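Local coordinates for plasmin and fibronectin-binding protein A (PDB 4MR0), which acts as a fibronectin-dependent adhesin and invasin of Streptococcus pneumoniae, binding human fibronectin, plasmin, plasminogen and serum albumin, at residues 115-119 against 150-155; 147-151 against 169-173; 263-269 against 285-291; 272-278 against 324-330; 364-368 against 389-393. All coordinates share one frame; numbering follows the deposited sequence.

How the interactions relate
All five contacts are parallel pairings between neighbouring strands or turns of one pectate lyase-like beta-helix, followed here from its N-terminal end. Interactions 1 and 2 share Asn150 and Val151, with centres about 9 Å apart: strand 150-153 takes strand 116-117 on one edge and strand 170-174 on the other. Interactions 3 and 4 alternate along the chain, their centres about 22 Å apart. Interaction 4 leads into interaction 5, about 17 Å away between centres, through a probable hydrogen bond from Lys365 N to Val329 O (2.8 Å). One manganese ion lies about 5 Å from the Ala289 side chain of interaction 3, another about 6 Å from that of Ala273 in interaction 4.

Interaction 1: residues 115-119 against 150-155; sequences ALSVK and NVYFPE
At the N-terminal end of the parallel beta-helix, strand 116-117 runs alongside strand 150-153, Leu116 level with Val151 and Ser117 with Tyr152. The backbone ladder alternates between them: Leu116 N gives to Asn150 O at 2.8 Å, Tyr152 N to Leu116 O at 2.6 Å, and Val118 N to Tyr152 O at 3.1 Å. Past the last rung the 115-119 chain bends into a 3-10 turn, where Ser117 OG accepts from Lys119 N (3.1 Å) in an ST turn. Helix 132-143, which joins the two strands in sequence, covers the face carrying Leu116 and Val151, as expected of a helix closing the end of a pectate lyase-like coil stack. Beneath it Val118, with CG1 anti to its carbonyl carbon (chi1 -70°), sets that methyl over one face of Phe153, 3.7 Å from the ring centroid, in a CH-pi contact. The same CG1 meets Val151 CG1 at 3.7 Å, and the two valines cross nearly at right angles. Toward solvent, Lys119 CG slides along the Pro154 ring, 3.8 Å from its CG. A water accepts from Lys119 NZ (2.8 Å) and donates to Glu155 O.

Interaction 2: residues 147-151 against 169-173; sequences GGGNV and HTHLE
His171 N binds Gly149 O at 2.7 Å, the shortest rung of a parallel ladder that stacks one coil of the pectate lyase-like beta-helix on the next. The return bond, Val151 N to His171 O (2.9 Å), is almost straight at 173°. Glu173 N then closes on Val151 O, also at 2.9 Å, so that Asn150 pairs with His171 and Val151 with Leu172. His171 O has a second donor, a water that also gives a proton to Asn150 OD1 at 2.6 Å and so ties the asparagine side chain to the neighbouring strand. The other end of that amide is fixed locally: Asn150 ND2 donates to Gly147 O (3.2 Å), an oxygen that Asn150 N grips as well. Held at both ends, the amide crosses the His171 side chain with its plane 43° from that of the imidazole, and OD1 comes to 3.6 Å from His171 CB. His171 CG lies beside its own backbone N (chi1 -47°), which brings the ring edge toward Gly148 O; its NE2 makes a weak bond to Asp213, which also accepts from His169 ND1. Glycines 147-149 all have positive phi. This tight bend brings the bare CA of Gly149 beside His169 O and sets Gly148 O near the plane of the His171 ring. On the inner face, under helix 132-143, the packing is apolar: Val151 CB rests 4.0 Å from Leu172 CD1.

Interaction 3: residues 263-269 against 285-291; sequences DSYQGHA and FLGQALP
Ala289 N to Ser264 O, 2.7 Å, is the shortest bond of this buried pairing between successive coils of the parallel beta-helix. It is followed by Gln266 N to Ala289 O at 2.8 Å, while earlier along the strands two adjacent donors, Asp263 N and Ser264 N, reach the adjacent oxygens Leu286 O (3.0 Å) and Gly287 O (3.1 Å). The strands cross at -28°, with Ser264 beside Gln288 and Tyr265 beside Ala289. Bound manganese lies about 5 Å from the Ala289 side chain. After Tyr265 the chain breaks out of strand geometry: Gln266 takes positive phi, and its CG, lodged between backbone N and carbonyl carbon (chi1 60°), sits over the centre of the Tyr265 ring. From there the extended glutamine runs across Pro291 at about a right angle, bringing NE2 tightly to 3.2 Å from Pro291 CD. The extended Gln288 side chain carries its amide to the 263-269 segment, where NE2 makes a weak bond to Gly267 O (2.9 Å, 117° at the hydrogen), whereas OE1 accepts more firmly from Val346 N. At the start of segment 285-291, the Phe285 ring stacks with Phe261 and Phe336, and Ala269 CB touches its edge in the ring plane, 3.8 Å from CD2.

Interaction 4: residues 272-278 against 324-330; sequences IAGSKNV and KKSENVT
Gly274, Lys276 and Asn328 bury the most surface here, where segment 272-278, whose first residues close repeat PbH1 1 of the beta-helix, lies on segment 324-330, which enters PbH1 2 at Ser326. Gly274 fits against the backbone of the next coil, its CA 3.2 Å from Lys325 O. Its carbonyl takes a proton from Lys324 NZ at 3.1 Å, the donor standing above the carbonyl plane; the lysine chain bends at its last torsion, and a water accepts from the same NZ. Beside it, Ser326 OG accepts from Ser275 N (3.3 Å, 167°) and is also bonded to Glu308 O.

Lys276 extends outward side by side with Glu327, CG anti to its backbone N (chi1 -178°). Contact is made along the aliphatic part, Lys276 CD meeting Glu327 OE1 at 3.7 Å; the charged ends, NZ and OE1, stay 4.4 Å apart, beyond a salt bridge. The backbone below is joined by Asn277 N to Glu327 O (2.9 Å).

Asn328 lies alongside Asn277, both at corners of the chain and both with positive phi. Asn328 OD1 accepts from Asn363 ND2 one coil on, so the row is consistent with the asparagine ladders of pectate lyase-like helices. Beyond the corner Thr330 N binds Val278 O, and in the core Ile272 and Val329 reach toward each other tip to tip, CD1 to CG1, at 3.8 Å.

Interaction 5: residues 364-368 against 389-393; sequences IKILN and IKGNR
Two asparagine amides shape this contact, and each uses an N-H in its own plane. Asn392 ND2 meets Ile366 O at 2.9 Å with an almost straight bond (173°), the oxygen almost in the amide plane. Seen from Ile366, however, the donor stands 48° above the carbonyl plane. Asn368 ND2 works in the reverse direction, giving to Gly391 O at 3.2 Å, again nearly in its amide plane. Asn368 CG lies beside its own backbone N (chi1 -53°), which turns the amide back toward Gly391 O.

Ile366 O is held twice, for Lys390 N also donates to it (3.0 Å) as part of the parallel ladder in which Ile366 pairs with Ile389 and Leu367 with Lys390. The next rung, Asn368 N to Lys390 O at 3.1 Å, is the last before strand 387-396 is interrupted at Gly391, which has positive phi. The Ile366 side chain crosses Asn392 at about a right angle, its CG2 3.8 Å from OD1, and Phe371 packs on both. Ile366 CD1 and Ile389 CG1 follow each other up the apolar interior of the beta-helix at 4.3 Å, while Leu367 CD2 touches Lys390 CB on the outer face.

One coil farther, Asn436 repeats this side-chain-to-backbone bonding, its ND2 giving to Ile389 O and its OD1 accepting from Asn392 N. Since Asn392 OD1 also accepts from Asn369 N, both ends of this buried amide are satisfied, and the pair of bonds fixes its rotation while bridging the break in the strand ladder.

Interaction 1: residues 115-119 against 150-155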
# COMPACT_ATOMS: atom_id res chain seq x y z
N ALA A 115 -0.76 -29.52 -17.33
CA ALA A 115 -1.57 -28.40 -16.84
C ALA A 115 -2.84 -28.34 -17.68
O ALA A 115 -2.81 -28.46 -18.90
CB ALA A 115 -0.80 -27.08 -16.96
N LEU A 116 -3.98 -28.13 -17.02
CA LEU A 116 -5.25 -28.06 -17.73
C LEU A 116 -5.38 -26.70 -18.38
O LEU A 116 -5.07 -25.68 -17.76
CB LEU A 116 -6.42 -28.25 -16.76
CG LEU A 116 -6.33 -29.37 -15.73
CD1 LEU A 116 -7.55 -29.30 -14.81
CD2 LEU A 116 -6.26 -30.73 -16.42
N SER A 117 -5.83 -26.67 -19.63
CA SER A 117 -6.03 -25.40 -20.33
C SER A 117 -7.47 -24.99 -20.10
O SER A 117 -8.37 -25.83 -20.13
CB SER A 117 -5.78 -25.56 -21.83
OG SER A 117 -6.18 -24.39 -22.52
N VAL A 118 -7.71 -23.70 -19.86
CA VAL A 118 -9.07 -23.24 -19.65
C VAL A 118 -9.89 -23.43 -20.93
O VAL A 118 -11.12 -23.40 -20.90
CB VAL A 118 -9.12 -21.76 -19.25
CG1 VAL A 118 -8.56 -21.58 -17.83
CG2 VAL A 118 -8.32 -20.93 -20.24
N LYS A 119 -9.19 -23.63 -22.05
CA LYS A 119 -9.86 -23.84 -23.34
C LYS A 119 -10.51 -25.22 -23.34
O LYS A 119 -11.50 -25.46 -24.04
CB LYS A 119 -8.85 -23.75 -24.49
CG LYS A 119 -8.05 -22.46 -24.52
CD LYS A 119 -8.94 -21.24 -24.70
CE LYS A 119 -9.10 -20.86 -26.16
NZ LYS A 119 -7.86 -20.23 -26.70
N ASN A 150 -2.57 -27.63 -11.72
CA ASN A 150 -2.12 -26.60 -12.65
C ASN A 150 -3.14 -26.26 -13.73
O ASN A 150 -3.65 -27.15 -14.42
CB ASN A 150 -0.80 -27.01 -13.29
CG ASN A 150 0.32 -27.14 -12.28
OD1 ASN A 150 0.74 -26.16 -11.68
ND2 ASN A 150 0.80 -28.36 -12.08
N VAL A 151 -3.40 -24.97 -13.88
CA VAL A 151 -4.34 -24.45 -14.88
C VAL A 151 -3.58 -23.46 -15.77
O VAL A 151 -2.84 -22.61 -15.27
CB VAL A 151 -5.53 -23.72 -14.20
CG1 VAL A 151 -6.43 -23.09 -15.25
CG2 VAL A 151 -6.32 -24.71 -13.35
N TYR A 152 -3.76 -23.57 -17.08
CA TYR A 152 -3.06 -22.68 -18.00
C TYR A 152 -3.99 -21.82 -18.85
O TYR A 152 -5.09 -22.25 -19.21
CB TYR A 152 -2.15 -23.50 -18.92
CG TYR A 152 -1.34 -22.66 -19.88
CD1 TYR A 152 -0.31 -21.83 -19.42
CD2 TYR A 152 -1.60 -22.68 -21.25
CE1 TYR A 152 0.43 -21.04 -20.30
CE2 TYR A 152 -0.87 -21.90 -22.14
CZ TYR A 152 0.14 -21.08 -21.66
OH TYR A 152 0.85 -20.29 -22.54
N PHE A 153 -3.54 -20.61 -19.16
CA PHE A 153 -4.30 -19.67 -19.97
C PHE A 153 -3.51 -19.30 -21.23
O PHE A 153 -2.50 -18.59 -21.15
CB PHE A 153 -4.59 -18.37 -19.21
CG PHE A 153 -5.60 -18.51 -18.10
CD1 PHE A 153 -5.27 -19.15 -16.91
CD2 PHE A 153 -6.87 -17.96 -18.23
CE1 PHE A 153 -6.19 -19.24 -15.86
CE2 PHE A 153 -7.80 -18.04 -17.20
CZ PHE A 153 -7.46 -18.68 -16.01
N PRO A 154 -3.95 -19.78 -22.40
CA PRO A 154 -3.27 -19.48 -23.67
C PRO A 154 -3.49 -18.00 -24.03
O PRO A 154 -4.30 -17.32 -23.40
CB PRO A 154 -3.97 -20.40 -24.67
CG PRO A 154 -4.38 -21.58 -23.82
CD PRO A 154 -4.90 -20.89 -22.57
N GLU A 155 -2.77 -17.52 -25.04
CA GLU A 155 -2.92 -16.13 -25.47
C GLU A 155 -4.40 -15.86 -25.72
O GLU A 155 -5.12 -16.73 -26.21
CB GLU A 155 -2.16 -15.90 -26.77
CG GLU A 155 -2.24 -14.46 -27.27
CD GLU A 155 -1.62 -14.28 -28.64
OE1 GLU A 155 -0.61 -14.96 -28.94
OE2 GLU A 155 -2.13 -13.44 -29.42
O HOH W 1 -7.74 -17.48 -27.28

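Interaction 2: residues 147-151 against 169-173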
# COMPACT_ATOMS: atom_id res chain seq x y z
N GLY A 147 -4.28 -32.53 -13.37
CA GLY A 147 -3.19 -31.72 -13.88
C GLY A 147 -2.28 -31.18 -12.80
O GLY A 147 -1.66 -30.13 -12.98
N GLY A 148 -2.20 -31.88 -11.68
CA GLY A 148 -1.35 -31.44 -10.58
C GLY A 148 -1.82 -30.13 -9.96
O GLY A 148 -1.07 -29.46 -9.24
N GLY A 149 -3.06 -29.76 -10.25
CA GLY A 149 -3.60 -28.52 -9.72
C GLY A 149 -3.21 -27.34 -10.59
O GLY A 149 -3.51 -26.19 -10.26
N ASN A 150 -2.57 -27.63 -11.72
CA ASN A 150 -2.12 -26.60 -12.65
C ASN A 150 -3.14 -26.26 -13.73
O ASN A 150 -3.65 -27.15 -14.42
CB ASN A 150 -0.80 -27.01 -13.29
CG ASN A 150 0.32 -27.14 -12.28
OD1 ASN A 150 0.74 -26.16 -11.68
ND2 ASN A 150 0.80 -28.36 -12.08
N VAL A 151 -3.40 -24.97 -13.88
CA VAL A 151 -4.34 -24.45 -14.88
C VAL A 151 -3.58 -23.46 -15.77
O VAL A 151 -2.84 -22.61 -15.27
CB VAL A 151 -5.53 -23.72 -14.20
CG1 VAL A 151 -6.43 -23.09 -15.25
CG2 VAL A 151 -6.32 -24.71 -13.35
N HIS A 169 -4.72 -25.45 -3.35
CA HIS A 169 -3.84 -26.27 -4.17
C HIS A 169 -4.03 -26.11 -5.68
O HIS A 169 -3.88 -27.08 -6.43
CB HIS A 169 -3.98 -27.74 -3.75
CG HIS A 169 -3.75 -27.97 -2.29
ND1 HIS A 169 -2.53 -27.73 -1.69
CD2 HIS A 169 -4.59 -28.36 -1.30
CE1 HIS A 169 -2.63 -27.96 -0.39
NE2 HIS A 169 -3.87 -28.34 -0.13
N THR A 170 -4.36 -24.90 -6.12
CA THR A 170 -4.52 -24.65 -7.55
C THR A 170 -3.44 -23.64 -7.93
O THR A 170 -3.10 -22.75 -7.15
CB THR A 170 -5.91 -24.09 -7.90
OG1 THR A 170 -6.14 -22.85 -7.22
CG2 THR A 170 -7.00 -25.08 -7.52
N HIS A 171 -2.90 -23.78 -9.14
CA HIS A 171 -1.84 -22.90 -9.60
C HIS A 171 -2.10 -22.46 -11.04
O HIS A 171 -1.98 -23.25 -11.97
CB HIS A 171 -0.49 -23.62 -9.49
CG HIS A 171 -0.30 -24.29 -8.17
ND1 HIS A 171 -0.65 -25.61 -7.94
CD2 HIS A 171 0.11 -23.80 -6.97
CE1 HIS A 171 -0.48 -25.89 -6.66
NE2 HIS A 171 -0.02 -24.82 -6.05
N LEU A 172 -2.45 -21.19 -11.20
CA LEU A 172 -2.76 -20.63 -12.50
C LEU A 172 -1.54 -19.96 -13.13
O LEU A 172 -0.82 -19.21 -12.47
CB LEU A 172 -3.91 -19.62 -12.39
CG LEU A 172 -5.33 -20.18 -12.25
CD1 LEU A 172 -5.39 -21.15 -11.08
CD2 LEU A 172 -6.32 -19.03 -12.05
N GLU A 173 -1.33 -20.25 -14.40
CA GLU A 173 -0.23 -19.68 -15.17
C GLU A 173 -0.85 -19.11 -16.44
O GLU A 173 -1.55 -19.83 -17.16
CB GLU A 173 0.79 -20.76 -15.54
CG GLU A 173 2.05 -20.22 -16.19
CD GLU A 173 2.90 -21.31 -16.82
OE1 GLU A 173 2.76 -22.49 -16.44
OE2 GLU A 173 3.73 -20.98 -17.70
O HOH W 2 0.84 -23.84 -12.87

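Interaction 3: residues 263-269 against 285-291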
# COMPACT_ATOMS: atom_id res chain seq x y z
N ASP A 263 -5.98 -0.34 -14.70
CA ASP A 263 -7.17 0.47 -14.49
C ASP A 263 -8.22 0.07 -13.47
O ASP A 263 -9.34 -0.32 -13.82
CB ASP A 263 -7.84 0.67 -15.85
CG ASP A 263 -6.86 1.12 -16.91
OD1 ASP A 263 -6.16 2.12 -16.67
OD2 ASP A 263 -6.78 0.46 -17.98
N SER A 264 -7.86 0.19 -12.20
CA SER A 264 -8.77 -0.11 -11.12
C SER A 264 -9.76 1.06 -11.06
O SER A 264 -9.36 2.21 -11.20
CB SER A 264 -7.99 -0.20 -9.81
OG SER A 264 -8.87 -0.22 -8.70
N TYR A 265 -11.05 0.77 -10.88
CA TYR A 265 -12.02 1.85 -10.76
C TYR A 265 -12.10 2.19 -9.28
O TYR A 265 -12.76 1.49 -8.51
CB TYR A 265 -13.41 1.42 -11.25
CG TYR A 265 -14.47 2.49 -11.09
CD1 TYR A 265 -14.32 3.74 -11.70
CD2 TYR A 265 -15.63 2.25 -10.35
CE1 TYR A 265 -15.30 4.73 -11.57
CE2 TYR A 265 -16.61 3.23 -10.21
CZ TYR A 265 -16.44 4.47 -10.82
OH TYR A 265 -17.40 5.45 -10.70
N GLN A 266 -11.41 3.27 -8.90
CA GLN A 266 -11.34 3.73 -7.51
C GLN A 266 -11.41 2.58 -6.52
O GLN A 266 -12.24 2.58 -5.61
CB GLN A 266 -12.46 4.75 -7.22
CG GLN A 266 -13.88 4.25 -7.42
CD GLN A 266 -14.91 5.33 -7.18
OE1 GLN A 266 -16.12 5.10 -7.25
NE2 GLN A 266 -14.44 6.54 -6.89
N GLY A 267 -10.54 1.59 -6.69
CA GLY A 267 -10.57 0.45 -5.80
C GLY A 267 -9.22 -0.15 -5.46
O GLY A 267 -8.16 0.41 -5.76
N HIS A 268 -9.27 -1.32 -4.82
CA HIS A 268 -8.09 -2.06 -4.41
C HIS A 268 -7.80 -3.14 -5.44
O HIS A 268 -8.66 -3.98 -5.70
CB HIS A 268 -8.33 -2.76 -3.07
CG HIS A 268 -8.83 -1.85 -1.99
ND1 HIS A 268 -8.07 -0.83 -1.46
CD2 HIS A 268 -10.01 -1.83 -1.33
CE1 HIS A 268 -8.76 -0.24 -0.50
NE2 HIS A 268 -9.94 -0.83 -0.40
N ALA A 269 -6.62 -3.12 -6.04
CA ALA A 269 -6.27 -4.14 -7.00
C ALA A 269 -6.21 -5.46 -6.24
O ALA A 269 -6.63 -6.51 -6.73
CB ALA A 269 -4.92 -3.85 -7.64
N PHE A 285 1.37 -2.38 -11.33
CA PHE A 285 0.06 -1.85 -11.01
C PHE A 285 -0.07 -0.53 -11.75
O PHE A 285 0.43 0.50 -11.31
CB PHE A 285 -0.07 -1.68 -9.50
CG PHE A 285 0.00 -2.98 -8.75
CD1 PHE A 285 1.23 -3.61 -8.55
CD2 PHE A 285 -1.15 -3.61 -8.33
CE1 PHE A 285 1.30 -4.86 -7.94
CE2 PHE A 285 -1.10 -4.86 -7.71
CZ PHE A 285 0.13 -5.49 -7.53
N LEU A 286 -0.75 -0.59 -12.89
CA LEU A 286 -0.91 0.55 -13.76
C LEU A 286 -2.28 1.21 -13.83
O LEU A 286 -3.22 0.67 -14.42
CB LEU A 286 -0.48 0.16 -15.17
CG LEU A 286 0.83 -0.63 -15.29
CD1 LEU A 286 1.08 -0.99 -16.75
CD2 LEU A 286 1.99 0.21 -14.73
N GLY A 287 -2.38 2.40 -13.24
CA GLY A 287 -3.61 3.17 -13.30
C GLY A 287 -4.76 2.89 -12.37
O GLY A 287 -5.15 1.74 -12.12
N GLN A 288 -5.31 3.98 -11.85
CA GLN A 288 -6.46 3.93 -10.97
C GLN A 288 -7.37 5.08 -11.40
O GLN A 288 -6.96 6.25 -11.39
CB GLN A 288 -6.04 4.11 -9.52
CG GLN A 288 -7.20 4.12 -8.55
CD GLN A 288 -6.74 4.04 -7.11
OE1 GLN A 288 -5.94 4.86 -6.66
NE2 GLN A 288 -7.26 3.06 -6.38
N ALA A 289 -8.58 4.74 -11.81
CA ALA A 289 -9.53 5.75 -12.26
C ALA A 289 -10.25 6.40 -11.09
O ALA A 289 -10.74 5.71 -10.19
CB ALA A 289 -10.54 5.12 -13.22
N LEU A 290 -10.29 7.73 -11.09
CA LEU A 290 -10.93 8.49 -10.03
C LEU A 290 -11.98 9.43 -10.64
O LEU A 290 -11.64 10.40 -11.32
CB LEU A 290 -9.88 9.31 -9.27
CG LEU A 290 -8.67 8.53 -8.72
CD1 LEU A 290 -7.69 9.50 -8.08
CD2 LEU A 290 -9.13 7.49 -7.70
N PRO A 291 -13.27 9.13 -10.41
CA PRO A 291 -14.38 9.94 -10.93
C PRO A 291 -14.56 11.33 -10.31
O PRO A 291 -14.19 11.55 -9.16
CB PRO A 291 -15.59 9.04 -10.69
CG PRO A 291 -15.22 8.32 -9.43
CD PRO A 291 -13.78 7.96 -9.68

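Interaction 4: residues 272-278 against 324-330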
# COMPACT_ATOMS: atom_id res chain seq x y z
N ILE A 272 -5.64 -8.20 1.00
CA ILE A 272 -5.11 -9.35 1.71
C ILE A 272 -5.60 -9.16 3.14
O ILE A 272 -5.12 -8.28 3.85
CB ILE A 272 -3.56 -9.34 1.68
CG1 ILE A 272 -3.09 -9.39 0.22
CG2 ILE A 272 -3.00 -10.52 2.47
CD1 ILE A 272 -1.60 -9.10 0.05
N ALA A 273 -6.56 -9.99 3.53
CA ALA A 273 -7.18 -9.89 4.86
C ALA A 273 -7.13 -11.20 5.61
O ALA A 273 -7.58 -12.23 5.11
CB ALA A 273 -8.63 -9.43 4.71
N GLY A 274 -6.61 -11.14 6.84
CA GLY A 274 -6.52 -12.34 7.65
C GLY A 274 -5.81 -13.46 6.93
O GLY A 274 -6.12 -14.64 7.12
N SER A 275 -4.84 -13.11 6.09
CA SER A 275 -4.10 -14.11 5.33
C SER A 275 -2.62 -14.16 5.71
O SER A 275 -2.02 -13.13 6.01
CB SER A 275 -4.26 -13.84 3.84
OG SER A 275 -5.61 -14.00 3.47
N LYS A 276 -2.05 -15.36 5.69
CA LYS A 276 -0.66 -15.56 6.07
C LYS A 276 0.23 -16.07 4.94
O LYS A 276 -0.19 -16.90 4.12
CB LYS A 276 -0.61 -16.52 7.26
CG LYS A 276 0.78 -16.78 7.82
CD LYS A 276 0.71 -17.80 8.96
CE LYS A 276 2.10 -18.10 9.50
NZ LYS A 276 2.06 -19.14 10.57
N ASN A 277 1.46 -15.58 4.90
CA ASN A 277 2.42 -16.00 3.88
C ASN A 277 1.93 -15.65 2.48
O ASN A 277 1.74 -16.53 1.64
CB ASN A 277 2.65 -17.51 3.96
CG ASN A 277 3.43 -17.92 5.20
OD1 ASN A 277 3.32 -19.05 5.66
ND2 ASN A 277 4.22 -16.99 5.74
N VAL A 278 1.72 -14.36 2.23
CA VAL A 278 1.28 -13.91 0.92
C VAL A 278 2.41 -13.12 0.27
O VAL A 278 3.01 -12.23 0.89
CB VAL A 278 0.05 -13.00 1.00
CG1 VAL A 278 -0.42 -12.64 -0.41
CG2 VAL A 278 -1.06 -13.69 1.78
N LYS A 324 -8.94 -11.26 12.52
CA LYS A 324 -7.75 -12.07 12.27
C LYS A 324 -6.72 -11.24 11.50
O LYS A 324 -7.05 -10.60 10.51
CB LYS A 324 -8.14 -13.32 11.47
CG LYS A 324 -7.05 -14.35 11.30
CD LYS A 324 -7.57 -15.53 10.51
CE LYS A 324 -6.51 -16.61 10.38
NZ LYS A 324 -5.30 -16.09 9.69
N LYS A 325 -5.47 -11.26 11.94
CA LYS A 325 -4.44 -10.47 11.27
C LYS A 325 -3.90 -11.14 10.02
O LYS A 325 -4.12 -12.34 9.80
CB LYS A 325 -3.27 -10.21 12.22
CG LYS A 325 -2.39 -11.44 12.49
CD LYS A 325 -1.16 -11.04 13.30
CE LYS A 325 -0.30 -12.24 13.68
NZ LYS A 325 0.89 -11.79 14.48
N SER A 326 -3.22 -10.35 9.20
CA SER A 326 -2.53 -10.86 8.02
C SER A 326 -1.12 -10.95 8.59
O SER A 326 -0.75 -10.17 9.46
CB SER A 326 -2.60 -9.87 6.86
OG SER A 326 -3.86 -9.98 6.22
N GLU A 327 -0.33 -11.89 8.09
CA GLU A 327 1.00 -12.08 8.65
C GLU A 327 1.95 -12.61 7.60
O GLU A 327 1.56 -13.39 6.74
CB GLU A 327 0.84 -13.05 9.83
CG GLU A 327 2.11 -13.65 10.39
CD GLU A 327 1.80 -14.70 11.45
OE1 GLU A 327 0.63 -15.13 11.54
OE2 GLU A 327 2.72 -15.09 12.19
N ASN A 328 3.21 -12.18 7.66
CA ASN A 328 4.21 -12.60 6.69
C ASN A 328 3.76 -12.24 5.27
O ASN A 328 3.65 -13.10 4.40
CB ASN A 328 4.46 -14.11 6.78
CG ASN A 328 4.82 -14.57 8.19
OD1 ASN A 328 5.27 -13.78 9.02
ND2 ASN A 328 4.63 -15.86 8.46
N VAL A 329 3.49 -10.96 5.04
CA VAL A 329 3.08 -10.49 3.73
C VAL A 329 4.26 -9.71 3.15
O VAL A 329 4.82 -8.84 3.81
CB VAL A 329 1.86 -9.55 3.81
CG1 VAL A 329 1.41 -9.15 2.41
CG2 VAL A 329 0.72 -10.24 4.56
N THR A 330 4.63 -10.04 1.91
CA THR A 330 5.75 -9.38 1.26
C THR A 330 5.36 -8.91 -0.14
O THR A 330 4.87 -9.70 -0.96
CB THR A 330 6.99 -10.33 1.10
OG1 THR A 330 7.42 -10.79 2.38
CG2 THR A 330 8.16 -9.58 0.44
O HOH W 3 -4.61 -17.14 7.38

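Interaction 5: residues 364-368 against 389-393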
# COMPACT_ATOMS: atom_id res chain seq x y z
N ILE A 364 5.40 -7.45 7.81
CA ILE A 364 5.04 -6.93 6.50
C ILE A 364 6.31 -6.38 5.88
O ILE A 364 6.92 -5.45 6.42
CB ILE A 364 4.01 -5.79 6.64
CG1 ILE A 364 2.84 -6.24 7.53
CG2 ILE A 364 3.52 -5.35 5.27
CD1 ILE A 364 2.06 -7.42 6.95
N LYS A 365 6.71 -6.95 4.75
CA LYS A 365 7.92 -6.51 4.08
C LYS A 365 7.59 -5.90 2.73
O LYS A 365 6.92 -6.52 1.91
CB LYS A 365 8.88 -7.68 3.90
CG LYS A 365 9.34 -8.30 5.20
CD LYS A 365 10.23 -9.51 4.96
CE LYS A 365 10.77 -10.05 6.28
NZ LYS A 365 11.42 -11.37 6.11
N ILE A 366 8.08 -4.69 2.50
CA ILE A 366 7.85 -3.98 1.25
C ILE A 366 9.25 -3.73 0.73
O ILE A 366 9.94 -2.83 1.19
CB ILE A 366 7.10 -2.66 1.53
CG1 ILE A 366 5.71 -3.00 2.11
CG2 ILE A 366 6.99 -1.84 0.26
CD1 ILE A 366 4.92 -1.82 2.60
N LEU A 367 9.64 -4.55 -0.25
CA LEU A 367 10.99 -4.53 -0.78
C LEU A 367 11.25 -4.26 -2.25
O LEU A 367 10.57 -4.78 -3.13
CB LEU A 367 11.64 -5.87 -0.45
CG LEU A 367 11.33 -6.46 0.93
CD1 LEU A 367 11.82 -7.91 0.97
CD2 LEU A 367 12.02 -5.63 2.02
N ASN A 368 12.26 -3.44 -2.50
CA ASN A 368 12.69 -3.15 -3.85
C ASN A 368 11.59 -2.86 -4.87
O ASN A 368 11.62 -3.40 -5.98
CB ASN A 368 13.54 -4.33 -4.33
CG ASN A 368 14.67 -4.66 -3.37
OD1 ASN A 368 15.08 -5.82 -3.24
ND2 ASN A 368 15.19 -3.64 -2.69
N ILE A 389 10.27 -1.54 5.28
CA ILE A 389 10.14 -0.83 4.01
C ILE A 389 11.59 -0.57 3.62
O ILE A 389 12.22 0.37 4.12
CB ILE A 389 9.39 0.49 4.21
CG1 ILE A 389 8.01 0.20 4.80
CG2 ILE A 389 9.28 1.23 2.89
CD1 ILE A 389 7.38 1.37 5.53
N LYS A 390 12.10 -1.40 2.72
CA LYS A 390 13.51 -1.32 2.34
C LYS A 390 13.86 -1.39 0.86
O LYS A 390 13.29 -2.18 0.10
CB LYS A 390 14.26 -2.41 3.10
CG LYS A 390 15.73 -2.56 2.78
CD LYS A 390 16.40 -3.38 3.86
CE LYS A 390 17.18 -4.55 3.29
NZ LYS A 390 16.29 -5.51 2.59
N GLY A 391 14.83 -0.56 0.48
CA GLY A 391 15.32 -0.55 -0.89
C GLY A 391 14.34 -0.17 -1.98
O GLY A 391 14.52 -0.56 -3.14
N ASN A 392 13.32 0.60 -1.63
CA ASN A 392 12.31 1.02 -2.60
C ASN A 392 12.69 2.36 -3.22
O ASN A 392 13.50 3.11 -2.66
CB ASN A 392 10.95 1.16 -1.92
CG ASN A 392 10.46 -0.13 -1.31
OD1 ASN A 392 9.96 -1.01 -2.02
ND2 ASN A 392 10.63 -0.27 0.00
N ARG A 393 12.12 2.65 -4.37
CA ARG A 393 12.36 3.92 -5.05
C ARG A 393 11.03 4.67 -5.14
O ARG A 393 10.07 4.19 -5.73
CB ARG A 393 12.91 3.66 -6.46
CG ARG A 393 12.92 4.89 -7.34
CD ARG A 393 13.58 4.60 -8.67
NE ARG A 393 13.40 5.70 -9.61
CZ ARG A 393 13.89 5.71 -10.84
NH1 ARG A 393 14.60 4.68 -11.29
NH2 ARG A 393 13.67 6.75 -11.64